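Side-chain contacts in centrosomal protein of 104 kDa (Homo sapiens, PDB 5LPH), which is required for ciliogenesis and for the structural integrity of the ciliary tip, and is represented here by its tubulin-binding TOG domain, an all-helical HEAT-repeat array: residues A161-I164 / Q165-L169; I271-K274 / T275-G279. One frame throughout, in Å; residues are numbered along the deposited sequence.

In the fold
Both interactions are local, each made within a single turn or so of one helix, so neither closes a loop, and they follow in series without nesting or crossing. After the N-terminal helices the chain enters the first annotated HEAT repeat (141-179), where interaction 1 occupies the second half of helix 154-169, its centre about 8 Å from the centre of the chain and surrounded by other helices. The chain then runs through the second such repeat, which ends with helix 235-252, before interaction 2 opens the last helix, 271-283, which lies against helix 235-252 and the loop between them. The two contacts do not touch: their centres are 32 Å apart and their nearest atoms about 24 Å.

Interaction 1: residues A161-I164 / Q165-L169; sequences ANFI and QEMAL
Phe163 and Met167, one helical turn apart, carry the contact. The ring of Phe163 starts out away from the following turn but swings back along the helix, because CG stands opposite the backbone N (chi1 -170°) and beside the carbonyl carbon. Its CE2 corner thus comes within 3.5 Å of CG of Met167, a selenomethionine, and the two side chains cross obliquely. The selenium lies beyond, 5.0 Å from SE to the Phe163 ring centroid and 64° off the ring normal, a Met-aromatic contact of slanting approach. The backbone joins the same two residues: Met167 N to Phe163 O spans 2.9 Å, one of four successive helical bonds from N-H of residue i+4 to C=O of residue i, the last from Ala168 N to Ile164 O, also 2.9 Å. The polar ends turn elsewhere: Glu166 OE2 forms a salt bridge with Lys117, and Gln165 OE1 accepts a hydrogen bond from Arg205. Within the HEAT-repeat stack, Phe163 and Met167 pack on helix 106-126, Phe163 and Ile164 on helix 131-147, Ile164, Met167 and Ala168 on Ile179 of helix 178-183, and Gln165 and Ala168 on Leu206 of helix 193-210.

Interaction 2: residues I271-K274 / T275-G279; sequences ILYK and TIFEG
Thr275 folds its hydroxyl back onto the preceding turn, OG1 donating to Ile271 O at 2.9 Å. A chi1 of -44° sets OG1 beside its own backbone N and opposite the carbonyl carbon, so that one residue supplies two donors to one carbonyl: Thr275 N also reaches Ile271 O, at 3.2 Å, from the opposite face of its plane. Such a threonine bond to the carbonyl four residues earlier is a common intrahelical feature. On another side of the helix Tyr273 and Ile276 lie alongside each other and point the same way, with Tyr273 CD1 3.9 Å from Ile276 CD1. The ring of Phe277 brings CD2 to 3.1 Å from Tyr273 O, while its CE2 approaches Tyr273 CB at 4.0 Å. Outside this last modelled helix, Ile276 packs on Val242 and Ile245 of helix 235-252, joining it to the second annotated HEAT repeat, and Phe277 on Asp263, Thr267 and Arg268 of the connecting loop.

Glu278 holds CG between its backbone N and carbonyl carbon (chi1 74°), and its chain crosses that of Lys274, placing Glu278 OE2 3.6 Å from Lys274 CE. The charged ends do not meet, Lys274 NZ standing 4.8 Å from Glu278 OE2. Their opposite charges should therefore attract only modestly across this turn, whereas Ile271 O, at the start of helix 271-283, is gripped by two bonds, one from the Thr275 hydroxyl and one from the regular backbone.

Interaction 1: residues A161-I164 / Q165-L169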
loop_
_atom_site.group_PDB
_atom_site.type_symbol
_atom_site.label_atom_id
_atom_site.label_comp_id
_atom_site.label_asym_id
_atom_site.label_seq_id
_atom_site.Cartn_x
_atom_site.Cartn_y
_atom_site.Cartn_z
ATOM N N ALA A 161 -5.572 5.443 -0.619
ATOM C CA ALA A 161 -4.652 5.961 0.399
ATOM C C ALA A 161 -5.190 5.769 1.814
ATOM O O ALA A 161 -4.463 5.311 2.699
ATOM C CB ALA A 161 -4.329 7.426 0.152
ATOM N N ASN A 162 -6.458 6.101 2.030
ATOM C CA ASN A 162 -7.086 5.874 3.340
ATOM C C ASN A 162 -7.047 4.400 3.771
ATOM O O ASN A 162 -6.814 4.117 4.950
ATOM C CB ASN A 162 -8.533 6.389 3.365
ATOM C CG ASN A 162 -8.624 7.910 3.434
ATOM O OD1 ASN A 162 -7.661 8.603 3.770
ATOM N ND2 ASN A 162 -9.806 8.434 3.141
ATOM N N PHE A 163 -7.254 3.469 2.831
ATOM C CA PHE A 163 -7.190 2.037 3.160
ATOM C C PHE A 163 -5.782 1.596 3.575
ATOM O O PHE A 163 -5.641 0.790 4.491
ATOM C CB PHE A 163 -7.683 1.148 2.009
ATOM C CG PHE A 163 -7.846 -0.309 2.400
ATOM C CD1 PHE A 163 -9.017 -0.768 3.001
ATOM C CD2 PHE A 163 -6.813 -1.216 2.202
ATOM C CE1 PHE A 163 -9.152 -2.103 3.374
ATOM C CE2 PHE A 163 -6.943 -2.550 2.571
ATOM C CZ PHE A 163 -8.111 -2.998 3.162
ATOM N N ILE A 164 -4.760 2.116 2.897
ATOM C CA ILE A 164 -3.359 1.807 3.217
ATOM C C ILE A 164 -3.020 2.290 4.634
ATOM O O ILE A 164 -2.404 1.567 5.421
ATOM C CB ILE A 164 -2.388 2.422 2.179
ATOM C CG1 ILE A 164 -2.592 1.759 0.811
ATOM C CG2 ILE A 164 -0.932 2.259 2.623
ATOM C CD1 ILE A 164 -1.832 2.393 -0.337
ATOM N N GLN A 165 -3.461 3.505 4.946
ATOM C CA GLN A 165 -3.325 4.096 6.284
ATOM C C GLN A 165 -4.063 3.271 7.351
ATOM O O GLN A 165 -3.530 3.025 8.431
ATOM C CB GLN A 165 -3.807 5.544 6.239
ATOM C CG GLN A 165 -3.134 6.540 7.169
ATOM C CD GLN A 165 -3.675 7.948 6.969
ATOM O OE1 GLN A 165 -3.870 8.397 5.831
ATOM N NE2 GLN A 165 -3.912 8.657 8.066
ATOM N N GLU A 166 -5.267 2.810 7.013
ATOM C CA GLU A 166 -6.071 1.941 7.878
ATOM C C GLU A 166 -5.362 0.612 8.190
ATOM O O GLU A 166 -5.333 0.184 9.346
ATOM C CB GLU A 166 -7.428 1.670 7.217
ATOM C CG GLU A 166 -8.554 1.316 8.170
ATOM C CD GLU A 166 -9.883 1.113 7.459
ATOM O OE1 GLU A 166 -10.149 1.803 6.441
ATOM O OE2 GLU A 166 -10.669 0.256 7.924
HETATM N N MSE A 167 -4.790 -0.030 7.169
HETATM C CA MSE A 167 -4.071 -1.302 7.351
HETATM C C MSE A 167 -2.778 -1.103 8.100
HETATM O O MSE A 167 -2.451 -1.904 8.972
HETATM C CB MSE A 167 -3.707 -2.026 6.049
HETATM C CG MSE A 167 -4.783 -2.765 5.278
HETATM SE SE MSE A 167 -3.801 -4.014 4.086
HETATM C CE MSE A 167 -2.860 -2.738 2.910
ATOM N N ALA A 168 -2.039 -0.039 7.782
ATOM C CA ALA A 168 -0.780 0.271 8.472
ATOM C C ALA A 168 -0.915 0.400 9.997
ATOM O O ALA A 168 0.058 0.155 10.724
ATOM C CB ALA A 168 -0.152 1.531 7.895
ATOM N N LEU A 169 -2.106 0.788 10.465
ATOM C CA LEU A 169 -2.389 0.957 11.893
ATOM C C LEU A 169 -3.160 -0.206 12.563
ATOM O O LEU A 169 -3.297 -0.204 13.787
ATOM C CB LEU A 169 -3.104 2.305 12.119
ATOM C CG LEU A 169 -2.189 3.537 11.929
ATOM C CD1 LEU A 169 -2.860 4.820 11.429
ATOM C CD2 LEU A 169 -1.446 3.782 13.235
#

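Interaction 2: residues I271-K274 / T275-G279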
loop_
_atom_site.group_PDB
_atom_site.type_symbol
_atom_site.label_atom_id
_atom_site.label_comp_id
_atom_site.label_asym_id
_atom_site.label_seq_id
_atom_site.Cartn_x
_atom_site.Cartn_y
_atom_site.Cartn_z
ATOM N N ILE A 271 18.880 26.335 -5.178
ATOM C CA ILE A 271 17.814 27.101 -4.507
ATOM C C ILE A 271 17.072 26.290 -3.421
ATOM O O ILE A 271 16.630 26.853 -2.409
ATOM C CB ILE A 271 16.841 27.715 -5.553
ATOM C CG1 ILE A 271 17.592 28.712 -6.457
ATOM C CG2 ILE A 271 15.641 28.404 -4.902
ATOM C CD1 ILE A 271 16.933 28.950 -7.798
ATOM N N LEU A 272 16.967 24.975 -3.618
ATOM C CA LEU A 272 16.269 24.094 -2.671
ATOM C C LEU A 272 17.062 23.934 -1.380
ATOM O O LEU A 272 16.488 23.993 -0.290
ATOM C CB LEU A 272 16.007 22.720 -3.298
ATOM C CG LEU A 272 15.139 22.740 -4.566
ATOM C CD1 LEU A 272 15.569 21.663 -5.553
ATOM C CD2 LEU A 272 13.656 22.628 -4.229
ATOM N N TYR A 273 18.374 23.738 -1.511
ATOM C CA TYR A 273 19.263 23.650 -0.345
ATOM C C TYR A 273 19.375 24.976 0.422
ATOM O O TYR A 273 19.522 24.967 1.648
ATOM C CB TYR A 273 20.653 23.117 -0.736
ATOM C CG TYR A 273 20.658 21.631 -1.041
ATOM C CD1 TYR A 273 20.363 20.701 -0.046
ATOM C CD2 TYR A 273 20.946 21.153 -2.326
ATOM C CE1 TYR A 273 20.348 19.339 -0.322
ATOM C CE2 TYR A 273 20.937 19.793 -2.611
ATOM C CZ TYR A 273 20.639 18.891 -1.603
ATOM O OH TYR A 273 20.623 17.543 -1.864
ATOM N N LYS A 274 19.285 26.106 -0.285
ATOM C CA LYS A 274 19.173 27.412 0.380
ATOM C C LYS A 274 17.976 27.408 1.334
ATOM O O LYS A 274 18.135 27.680 2.526
ATOM C CB LYS A 274 19.059 28.568 -0.633
ATOM C CG LYS A 274 18.560 29.885 -0.038
ATOM C CD LYS A 274 18.747 31.068 -0.974
ATOM C CE LYS A 274 18.173 32.337 -0.357
ATOM N NZ LYS A 274 18.009 33.434 -1.351
ATOM N N THR A 275 16.800 27.076 0.800
ATOM C CA THR A 275 15.554 27.009 1.585
ATOM C C THR A 275 15.675 26.088 2.807
ATOM O O THR A 275 15.182 26.416 3.891
ATOM C CB THR A 275 14.367 26.521 0.724
ATOM O OG1 THR A 275 14.382 27.175 -0.550
ATOM C CG2 THR A 275 13.027 26.791 1.422
ATOM N N ILE A 276 16.330 24.942 2.617
ATOM C CA ILE A 276 16.536 23.964 3.690
ATOM C C ILE A 276 17.424 24.531 4.799
ATOM O O ILE A 276 17.045 24.498 5.972
ATOM C CB ILE A 276 17.135 22.637 3.143
ATOM C CG1 ILE A 276 16.093 21.906 2.287
ATOM C CG2 ILE A 276 17.595 21.723 4.279
ATOM C CD1 ILE A 276 16.668 20.879 1.334
ATOM N N PHE A 277 18.592 25.052 4.422
ATOM C CA PHE A 277 19.589 25.489 5.411
ATOM C C PHE A 277 19.195 26.761 6.169
ATOM O O PHE A 277 19.453 26.854 7.371
ATOM C CB PHE A 277 20.987 25.626 4.779
ATOM C CG PHE A 277 21.619 24.306 4.411
ATOM C CD1 PHE A 277 21.800 23.310 5.372
ATOM C CD2 PHE A 277 22.050 24.058 3.108
ATOM C CE1 PHE A 277 22.380 22.097 5.037
ATOM C CE2 PHE A 277 22.630 22.847 2.770
ATOM C CZ PHE A 277 22.796 21.867 3.734
ATOM N N GLU A 278 18.575 27.730 5.492
ATOM C CA GLU A 278 17.998 28.887 6.201
ATOM C C GLU A 278 16.692 28.504 6.909
ATOM O O GLU A 278 16.284 29.173 7.857
ATOM C CB GLU A 278 17.843 30.122 5.296
ATOM C CG GLU A 278 16.725 30.089 4.261
ATOM C CD GLU A 278 16.712 31.319 3.358
ATOM O OE1 GLU A 278 15.651 31.653 2.777
ATOM O OE2 GLU A 278 17.771 31.960 3.220
ATOM N N GLY A 279 16.053 27.427 6.450
ATOM C CA GLY A 279 15.013 26.748 7.220
ATOM C C GLY A 279 15.526 26.207 8.546
ATOM O O GLY A 279 14.896 26.408 9.579
#